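Local coordinates for 361aa long hypothetical D-aminopeptidase (Pyrococcus horikoshii, PDB 2DRH), which belongs to peptidase family S58 and probably acts as an aminopeptidase, although its function has not been established, at residues M1-F13 / E317-E329. Numbering follows the deposited sequence.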
# COMPACT_ATOMS: atom_id res chain seq x y z
N MET A 1 36.27 -11.74 10.66
CA MET A 1 35.82 -10.43 11.22
C MET A 1 34.95 -9.67 10.22
O MET A 1 34.01 -10.24 9.65
CB MET A 1 37.03 -9.56 11.60
CG MET A 1 38.37 -10.26 11.44
SD MET A 1 38.75 -10.59 9.71
CE MET A 1 40.17 -9.54 9.48
N LYS A 2 35.26 -8.40 10.00
CA LYS A 2 34.49 -7.57 9.09
C LYS A 2 35.22 -7.33 7.77
O LYS A 2 36.44 -7.42 7.70
CB LYS A 2 34.18 -6.22 9.75
CG LYS A 2 33.70 -6.34 11.20
CD LYS A 2 32.33 -6.98 11.32
CE LYS A 2 31.23 -6.00 10.95
NZ LYS A 2 31.12 -4.88 11.93
N ALA A 3 34.46 -7.02 6.73
CA ALA A 3 35.01 -6.78 5.40
C ALA A 3 36.16 -5.77 5.38
O ALA A 3 37.10 -5.92 4.61
CB ALA A 3 33.91 -6.32 4.45
N GLN A 4 36.07 -4.74 6.22
CA GLN A 4 37.11 -3.71 6.27
C GLN A 4 38.48 -4.34 6.50
O GLN A 4 39.37 -4.23 5.65
CB GLN A 4 36.82 -2.71 7.40
CG GLN A 4 35.48 -2.01 7.30
CD GLN A 4 35.32 -1.21 6.03
OE1 GLN A 4 36.16 -0.38 5.69
NE2 GLN A 4 34.22 -1.44 5.31
N GLU A 5 38.64 -5.01 7.64
CA GLU A 5 39.89 -5.66 8.01
C GLU A 5 40.39 -6.67 6.97
O GLU A 5 41.45 -7.27 7.13
CB GLU A 5 39.74 -6.37 9.36
CG GLU A 5 39.21 -5.50 10.50
CD GLU A 5 37.69 -5.41 10.52
OE1 GLU A 5 37.11 -4.78 9.61
OE2 GLU A 5 37.07 -5.97 11.46
N LEU A 6 39.62 -6.87 5.90
CA LEU A 6 40.00 -7.80 4.84
C LEU A 6 40.31 -7.05 3.55
O LEU A 6 40.61 -7.66 2.53
CB LEU A 6 38.89 -8.82 4.57
CG LEU A 6 38.67 -9.91 5.61
CD1 LEU A 6 37.61 -10.87 5.10
CD2 LEU A 6 39.98 -10.65 5.86
N GLY A 7 40.23 -5.73 3.61
CA GLY A 7 40.52 -4.93 2.43
C GLY A 7 39.36 -4.85 1.45
O GLY A 7 39.46 -4.17 0.43
N ILE A 8 38.27 -5.55 1.75
CA ILE A 8 37.11 -5.53 0.87
C ILE A 8 36.39 -4.20 1.01
O ILE A 8 35.91 -3.84 2.08
CB ILE A 8 36.13 -6.68 1.21
CG1 ILE A 8 36.83 -8.02 1.01
CG2 ILE A 8 34.89 -6.58 0.34
CD1 ILE A 8 35.99 -9.23 1.41
N LYS A 9 36.33 -3.45 -0.09
CA LYS A 9 35.69 -2.14 -0.10
C LYS A 9 34.28 -2.22 -0.67
O LYS A 9 34.08 -2.72 -1.78
CB LYS A 9 36.51 -1.17 -0.94
CG LYS A 9 37.98 -1.04 -0.55
CD LYS A 9 38.78 -0.41 -1.70
CE LYS A 9 40.23 -0.16 -1.31
NZ LYS A 9 40.35 0.95 -0.32
N ILE A 10 33.31 -1.72 0.08
CA ILE A 10 31.92 -1.70 -0.37
C ILE A 10 31.40 -0.28 -0.21
O ILE A 10 31.42 0.28 0.88
CB ILE A 10 31.05 -2.67 0.45
CG1 ILE A 10 31.41 -4.11 0.10
CG2 ILE A 10 29.57 -2.41 0.18
CD1 ILE A 10 30.68 -5.14 0.91
N GLY A 11 30.95 0.30 -1.32
CA GLY A 11 30.44 1.65 -1.29
C GLY A 11 31.54 2.70 -1.36
O GLY A 11 32.71 2.36 -1.56
N VAL A 12 31.16 3.96 -1.18
CA VAL A 12 32.11 5.06 -1.24
C VAL A 12 32.10 5.91 0.03
O VAL A 12 32.92 6.80 0.20
CB VAL A 12 31.80 5.99 -2.43
CG1 VAL A 12 31.83 5.19 -3.73
CG2 VAL A 12 30.44 6.64 -2.24
N PHE A 13 31.15 5.64 0.92
CA PHE A 13 31.08 6.39 2.17
C PHE A 13 31.93 5.71 3.22
O PHE A 13 32.12 4.50 3.18
CB PHE A 13 29.63 6.49 2.66
CG PHE A 13 28.77 7.39 1.82
CD1 PHE A 13 29.06 8.74 1.70
CD2 PHE A 13 27.66 6.89 1.15
CE1 PHE A 13 28.26 9.58 0.92
CE2 PHE A 13 26.86 7.71 0.37
CZ PHE A 13 27.15 9.06 0.25
N GLU A 317 24.51 0.78 1.13
CA GLU A 317 25.88 0.39 1.45
C GLU A 317 25.97 -0.35 2.78
O GLU A 317 26.54 -1.44 2.85
CB GLU A 317 26.80 1.60 1.50
CG GLU A 317 27.47 1.93 0.20
CD GLU A 317 28.30 3.20 0.29
OE1 GLU A 317 29.08 3.34 1.26
OE2 GLU A 317 28.19 4.05 -0.61
N ALA A 318 25.42 0.25 3.83
CA ALA A 318 25.44 -0.36 5.15
C ALA A 318 24.83 -1.76 5.12
O ALA A 318 25.35 -2.68 5.74
CB ALA A 318 24.68 0.52 6.14
N VAL A 319 23.72 -1.92 4.40
CA VAL A 319 23.07 -3.22 4.30
C VAL A 319 23.95 -4.23 3.57
O VAL A 319 24.13 -5.34 4.06
CB VAL A 319 21.70 -3.13 3.58
CG1 VAL A 319 21.17 -4.54 3.24
CG2 VAL A 319 20.70 -2.40 4.48
N GLU A 320 24.50 -3.85 2.43
CA GLU A 320 25.34 -4.77 1.67
C GLU A 320 26.50 -5.28 2.50
O GLU A 320 26.75 -6.49 2.54
CB GLU A 320 25.87 -4.11 0.38
CG GLU A 320 26.65 -5.08 -0.51
CD GLU A 320 27.14 -4.44 -1.81
OE1 GLU A 320 26.53 -3.45 -2.27
OE2 GLU A 320 28.13 -4.95 -2.39
N GLU A 321 27.23 -4.38 3.16
CA GLU A 321 28.35 -4.83 3.96
C GLU A 321 27.86 -5.62 5.17
O GLU A 321 28.45 -6.64 5.53
CB GLU A 321 29.21 -3.65 4.43
CG GLU A 321 30.63 -4.09 4.82
CD GLU A 321 31.37 -3.09 5.71
OE1 GLU A 321 31.41 -1.89 5.37
OE2 GLU A 321 31.92 -3.52 6.75
N ALA A 322 26.77 -5.16 5.79
CA ALA A 322 26.23 -5.84 6.96
C ALA A 322 25.91 -7.30 6.65
O ALA A 322 26.12 -8.18 7.49
CB ALA A 322 24.98 -5.14 7.46
N ILE A 323 25.42 -7.57 5.44
CA ILE A 323 25.10 -8.93 5.04
C ILE A 323 26.38 -9.74 4.94
O ILE A 323 26.47 -10.84 5.50
CB ILE A 323 24.37 -8.97 3.67
CG1 ILE A 323 22.98 -8.34 3.82
CG2 ILE A 323 24.27 -10.41 3.16
CD1 ILE A 323 22.23 -8.18 2.51
N ILE A 324 27.38 -9.19 4.25
CA ILE A 324 28.65 -9.88 4.11
C ILE A 324 29.28 -10.15 5.49
O ILE A 324 29.74 -11.27 5.77
CB ILE A 324 29.63 -9.07 3.23
CG1 ILE A 324 29.04 -8.90 1.82
CG2 ILE A 324 30.99 -9.75 3.17
CD1 ILE A 324 28.57 -10.20 1.18
N ASN A 325 29.28 -9.13 6.36
CA ASN A 325 29.84 -9.29 7.70
C ASN A 325 29.16 -10.41 8.48
O ASN A 325 29.79 -11.05 9.32
CB ASN A 325 29.74 -7.97 8.48
CG ASN A 325 30.64 -6.89 7.92
OD1 ASN A 325 31.73 -7.18 7.46
ND2 ASN A 325 30.18 -5.64 7.96
N SER A 326 27.88 -10.65 8.21
CA SER A 326 27.16 -11.72 8.91
C SER A 326 27.76 -13.06 8.51
O SER A 326 27.71 -14.02 9.28
CB SER A 326 25.66 -11.70 8.56
OG SER A 326 25.42 -12.23 7.27
N LEU A 327 28.34 -13.12 7.31
CA LEU A 327 28.97 -14.35 6.84
C LEU A 327 30.40 -14.43 7.38
O LEU A 327 30.83 -15.47 7.88
CB LEU A 327 28.99 -14.38 5.31
CG LEU A 327 27.62 -14.32 4.61
CD1 LEU A 327 27.82 -14.21 3.10
CD2 LEU A 327 26.81 -15.56 4.94
N LEU A 328 31.13 -13.32 7.29
CA LEU A 328 32.51 -13.24 7.77
C LEU A 328 32.61 -13.47 9.28
O LEU A 328 33.63 -13.98 9.77
CB LEU A 328 33.11 -11.87 7.43
CG LEU A 328 33.45 -11.59 5.97
CD1 LEU A 328 33.82 -10.12 5.77
CD2 LEU A 328 34.61 -12.48 5.57
N GLU A 329 31.57 -13.11 10.02
CA GLU A 329 31.56 -13.26 11.47
C GLU A 329 31.01 -14.60 11.96
O GLU A 329 31.21 -14.97 13.11
CB GLU A 329 30.77 -12.12 12.11
CG GLU A 329 31.36 -10.73 11.91
CD GLU A 329 32.41 -10.38 12.95
OE1 GLU A 329 33.41 -11.12 13.07
OE2 GLU A 329 32.22 -9.37 13.65
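E317 reaches from helix 309-328 to the backbone of V12 and F13 with its carboxylate. F13 N bonds to the syn lone pair of E317 OE1 at 3.1 Å. V12 N meets E317 OE2 at 3.0 Å from above the carboxylate plane. The F13 ring crosses this side chain, its plane 24° from the carboxylate. R190 of strand 184-193 forms a salt bridge with OE1 of E317 and another with OE1 of E321.

Further along the helix, N325 OD1 accepts the N-H of A3 (2.8 Å), almost in line with its C=O. The amide's ND2 points straight at E321 OE2 and also bonds to S187 O, so both ends of the amide are held. K2 bends at every torsion beyond CB and crosses N325 at about a right angle. This brings K2 CE to 3.2 Å from N325 ND2, while NZ forms a salt bridge with E167. Q4 NE2 adds a weak bond to E321 OE1.

Between these polar grips, I10 lays CG2 against the E320 carboxylate, whose OE1 is in a salt bridge with R268, and CD1 against E321 and I324. L6 and L328 meet tip to tip.

The N-terminal segment is thus pinned along the helix mainly through backbone N-H groups, and the buried glutamates probably stay ionised beside their arginine partners.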